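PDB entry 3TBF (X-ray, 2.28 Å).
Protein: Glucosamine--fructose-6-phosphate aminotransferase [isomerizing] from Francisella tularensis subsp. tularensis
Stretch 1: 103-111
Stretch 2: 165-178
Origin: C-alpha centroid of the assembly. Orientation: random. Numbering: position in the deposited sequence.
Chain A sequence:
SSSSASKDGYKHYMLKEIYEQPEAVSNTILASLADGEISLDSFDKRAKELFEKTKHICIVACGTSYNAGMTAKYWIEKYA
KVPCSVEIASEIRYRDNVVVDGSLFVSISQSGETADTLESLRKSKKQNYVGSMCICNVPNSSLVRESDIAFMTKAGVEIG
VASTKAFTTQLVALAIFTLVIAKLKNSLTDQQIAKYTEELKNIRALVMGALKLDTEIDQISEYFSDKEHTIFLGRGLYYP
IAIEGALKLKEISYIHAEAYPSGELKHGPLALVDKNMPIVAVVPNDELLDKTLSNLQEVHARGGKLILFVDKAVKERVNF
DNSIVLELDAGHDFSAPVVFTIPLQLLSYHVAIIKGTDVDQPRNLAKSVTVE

Stretch 1 103-111: SLFVSISQS
Stretch 2 165-178: KAFTTQLVALAIFT

Stretch 1 enters as a β-strand from Ser103, with phi/psi values such as -101/128 at Leu104 and -115/121 at Val106, and leaves the extended conformation by Gln110, where phi/psi is -66/-57. Stretch 2 is helical throughout, and an unbroken i to i+4 series documents this, from Thr169 N to Lys165 O (3.1 Å) through Thr178 N to Leu174 O (2.9 Å). The strand and helix axes approach to 10.1 Å with 154° between their N-to-C directions, so the elements run roughly antiparallel: the start of the helix lies by the end of stretch 1, and Phe177 lies by Leu104. Two CA pairs fix the register, Gln110 CA to Ala166 CA at 6.3 Å and Ile108 CA to Gln170 CA at 7.7 Å.

At the first turn, Lys165 (chi1 p, then t, t, t) makes no contact with the strand, but its carbonyl serves the helix twice: besides the backbone bond, Thr169 OG1 donates to Lys165 O at 2.8 Å, with Thr169 chi1 at 63° (p). Ala166 points its CA-to-CB bond toward stretch 1, and its CB lies 3.8 Å from Gln110 CG. Gln110 has chi1 t and chi2 m; its CA-to-CB bond points sideways and the end of its side chain leads away, so it is the near, aliphatic part that meets the alanine. Phe167 (chi1 t) and Thr168 (chi1 p) are out of reach.

One turn on, Gln170 reaches toward the strand with chi1 -71° (m), chi2 161° (t) and chi3 3°. Its CD packs 3.6 Å from Ile108 CG2, while its NE2 comes within 3.6 Å of Gln110 N and 3.9 Å of Ser109 C. These are contacts without a hydrogen bond across the stretches; both OE1 and NE2 of Gln170 are hydrogen-bonded elsewhere in the structure. The amide thus lies against the strand while its polar atoms are satisfied by other partners.

Leu171, Val172 and Ala173 are out of reach, and the next contact comes from Leu174, four residues after Gln170. With chi1 -77° (m) and chi2 155° (t), it brings CD1 to 3.8 Å from Ile108 CD1, an apolar contact. Ile108, chi1 -54° (m) and chi2 173° (t), therefore meets successive helical turns, CG2 by Gln170 and CD1 by Leu174, and has the largest covered area in the contact, 63 Å².

Ala175 and Ile176 again miss the strand. Phe177, chi1 171° (t) and chi2 68°, places CZ 4.1 Å from CD2 of Leu104, whose rotamer is t, p; the approach to the ring is oblique. Thr178 (chi1 m) closes the stretch with OG1 donating to Leu174 O at 3.0 Å.

On the strand, Leu104, Val106 and Ile108 point toward the helix, whereas Phe105 and Ser107 are out of reach, the alternation expected of an extended chain. The two stretches bury 308 Å² in total, and no hydrogen bond joins them.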

# COMPACT_ATOMS: atom_id res chain seq x y z
N SER A 103 -17.88 10.65 -9.39
CA SER A 103 -16.91 10.45 -8.34
C SER A 103 -17.03 11.53 -7.28
O SER A 103 -17.05 12.71 -7.61
CB SER A 103 -15.52 10.50 -8.92
OG SER A 103 -15.00 9.22 -8.97
N LEU A 104 -17.06 11.12 -6.02
CA LEU A 104 -17.05 12.06 -4.91
C LEU A 104 -15.65 12.09 -4.35
O LEU A 104 -15.06 11.04 -4.11
CB LEU A 104 -18.02 11.59 -3.82
CG LEU A 104 -18.13 12.43 -2.57
CD1 LEU A 104 -18.79 13.77 -2.94
CD2 LEU A 104 -18.87 11.68 -1.46
N PHE A 105 -15.10 13.28 -4.23
CA PHE A 105 -13.79 13.49 -3.66
C PHE A 105 -13.93 13.65 -2.14
O PHE A 105 -14.59 14.55 -1.65
CB PHE A 105 -13.13 14.73 -4.29
CG PHE A 105 -11.73 14.97 -3.83
CD1 PHE A 105 -11.48 15.62 -2.63
CD2 PHE A 105 -10.66 14.53 -4.56
CE1 PHE A 105 -10.17 15.83 -2.18
CE2 PHE A 105 -9.35 14.77 -4.13
CZ PHE A 105 -9.12 15.40 -2.92
N VAL A 106 -13.38 12.71 -1.38
CA VAL A 106 -13.45 12.73 0.06
C VAL A 106 -12.03 12.90 0.57
O VAL A 106 -11.15 12.10 0.23
CB VAL A 106 -13.97 11.43 0.59
CG1 VAL A 106 -13.88 11.39 2.16
CG2 VAL A 106 -15.38 11.22 0.12
N SER A 107 -11.80 13.96 1.33
CA SER A 107 -10.53 14.12 2.01
C SER A 107 -10.68 13.89 3.53
O SER A 107 -11.75 14.02 4.13
CB SER A 107 -9.95 15.48 1.72
OG SER A 107 -10.79 16.50 2.17
N ILE A 108 -9.62 13.41 4.15
CA ILE A 108 -9.65 13.19 5.57
C ILE A 108 -8.48 13.93 6.17
O ILE A 108 -7.37 13.76 5.72
CB ILE A 108 -9.50 11.71 5.89
CG1 ILE A 108 -10.55 10.86 5.13
CG2 ILE A 108 -9.66 11.50 7.40
CD1 ILE A 108 -10.36 9.37 5.27
N SER A 109 -8.74 14.77 7.16
CA SER A 109 -7.68 15.53 7.80
C SER A 109 -8.06 16.01 9.18
O SER A 109 -9.13 16.58 9.38
CB SER A 109 -7.37 16.74 6.99
OG SER A 109 -6.28 17.41 7.55
N GLN A 110 -7.16 15.83 10.13
CA GLN A 110 -7.40 16.35 11.47
C GLN A 110 -7.40 17.89 11.43
O GLN A 110 -8.35 18.51 11.81
CB GLN A 110 -6.34 15.85 12.46
CG GLN A 110 -6.67 16.17 13.94
CD GLN A 110 -6.52 17.65 14.28
OE1 GLN A 110 -5.49 18.28 13.96
NE2 GLN A 110 -7.54 18.22 14.93
N SER A 111 -6.31 18.47 10.96
CA SER A 111 -6.11 19.90 11.00
C SER A 111 -6.89 20.66 9.96
O SER A 111 -7.13 21.83 10.12
CB SER A 111 -4.61 20.22 10.76
OG SER A 111 -4.22 19.86 9.45
N LYS A 165 -6.99 9.90 19.27
CA LYS A 165 -8.41 10.12 19.16
C LYS A 165 -8.84 10.67 17.80
O LYS A 165 -9.98 10.48 17.40
CB LYS A 165 -8.89 10.97 20.31
CG LYS A 165 -8.41 12.37 20.24
CD LYS A 165 -8.60 13.08 21.52
CE LYS A 165 -8.18 14.55 21.33
NZ LYS A 165 -8.77 15.43 22.40
N ALA A 166 -7.94 11.31 17.07
CA ALA A 166 -8.26 11.76 15.71
C ALA A 166 -8.46 10.56 14.77
O ALA A 166 -9.25 10.64 13.85
CB ALA A 166 -7.18 12.63 15.18
N PHE A 167 -7.74 9.47 15.00
CA PHE A 167 -7.88 8.32 14.17
C PHE A 167 -9.17 7.57 14.43
O PHE A 167 -9.89 7.24 13.50
CB PHE A 167 -6.71 7.38 14.36
CG PHE A 167 -6.83 6.10 13.59
CD1 PHE A 167 -6.62 6.08 12.24
CD2 PHE A 167 -7.14 4.93 14.22
CE1 PHE A 167 -6.70 4.87 11.52
CE2 PHE A 167 -7.22 3.72 13.54
CZ PHE A 167 -7.05 3.69 12.19
N THR A 168 -9.48 7.30 15.69
CA THR A 168 -10.68 6.58 16.02
C THR A 168 -11.94 7.35 15.68
O THR A 168 -12.86 6.75 15.17
CB THR A 168 -10.67 6.11 17.47
OG1 THR A 168 -10.36 7.22 18.33
CG2 THR A 168 -9.66 4.96 17.63
N THR A 169 -11.95 8.67 15.90
CA THR A 169 -13.07 9.48 15.49
C THR A 169 -13.19 9.62 13.99
O THR A 169 -14.32 9.75 13.46
CB THR A 169 -13.05 10.89 16.12
OG1 THR A 169 -11.90 11.62 15.71
CG2 THR A 169 -13.08 10.81 17.64
N GLN A 170 -12.07 9.56 13.26
CA GLN A 170 -12.19 9.51 11.79
C GLN A 170 -12.82 8.22 11.35
O GLN A 170 -13.71 8.22 10.51
CB GLN A 170 -10.88 9.76 11.10
CG GLN A 170 -10.43 11.21 11.21
CD GLN A 170 -8.94 11.36 10.92
OE1 GLN A 170 -8.28 10.39 10.58
NE2 GLN A 170 -8.43 12.57 11.01
N LEU A 171 -12.42 7.11 11.95
CA LEU A 171 -13.08 5.84 11.69
C LEU A 171 -14.58 5.91 11.98
O LEU A 171 -15.40 5.54 11.18
CB LEU A 171 -12.47 4.75 12.54
CG LEU A 171 -11.37 3.77 12.03
CD1 LEU A 171 -10.85 4.02 10.65
CD2 LEU A 171 -10.24 3.67 13.02
N VAL A 172 -14.95 6.42 13.13
CA VAL A 172 -16.35 6.47 13.45
C VAL A 172 -17.11 7.35 12.44
O VAL A 172 -18.16 6.95 11.95
CB VAL A 172 -16.57 6.94 14.90
CG1 VAL A 172 -18.01 7.33 15.15
CG2 VAL A 172 -16.22 5.84 15.87
N ALA A 173 -16.57 8.53 12.09
CA ALA A 173 -17.24 9.37 11.10
C ALA A 173 -17.44 8.60 9.80
O ALA A 173 -18.48 8.72 9.15
CB ALA A 173 -16.46 10.64 10.87
N LEU A 174 -16.43 7.84 9.38
CA LEU A 174 -16.51 7.11 8.11
C LEU A 174 -17.55 6.01 8.18
O LEU A 174 -18.19 5.75 7.18
CB LEU A 174 -15.15 6.55 7.70
CG LEU A 174 -14.16 7.58 7.09
CD1 LEU A 174 -12.67 7.16 7.27
CD2 LEU A 174 -14.45 7.86 5.65
N ALA A 175 -17.71 5.37 9.34
CA ALA A 175 -18.77 4.38 9.56
C ALA A 175 -20.15 4.99 9.45
O ALA A 175 -21.05 4.37 8.89
CB ALA A 175 -18.68 3.72 10.95
N ILE A 176 -20.32 6.17 10.01
CA ILE A 176 -21.59 6.87 9.95
C ILE A 176 -21.92 7.26 8.50
O ILE A 176 -23.00 7.00 8.03
CB ILE A 176 -21.57 8.13 10.85
CG1 ILE A 176 -21.65 7.72 12.30
CG2 ILE A 176 -22.71 9.11 10.48
CD1 ILE A 176 -21.19 8.84 13.22
N PHE A 177 -20.97 7.88 7.81
CA PHE A 177 -21.05 8.12 6.38
C PHE A 177 -21.41 6.85 5.57
O PHE A 177 -22.26 6.89 4.69
CB PHE A 177 -19.70 8.70 5.89
CG PHE A 177 -19.57 8.79 4.41
CD1 PHE A 177 -20.34 9.67 3.71
CD2 PHE A 177 -18.66 8.01 3.73
CE1 PHE A 177 -20.24 9.77 2.33
CE2 PHE A 177 -18.56 8.11 2.35
CZ PHE A 177 -19.35 9.00 1.66
N THR A 178 -20.79 5.72 5.88
CA THR A 178 -21.16 4.48 5.20
C THR A 178 -22.63 4.23 5.35
O THR A 178 -23.28 3.92 4.36
CB THR A 178 -20.40 3.28 5.74
OG1 THR A 178 -19.03 3.43 5.40
CG2 THR A 178 -20.86 2.01 5.14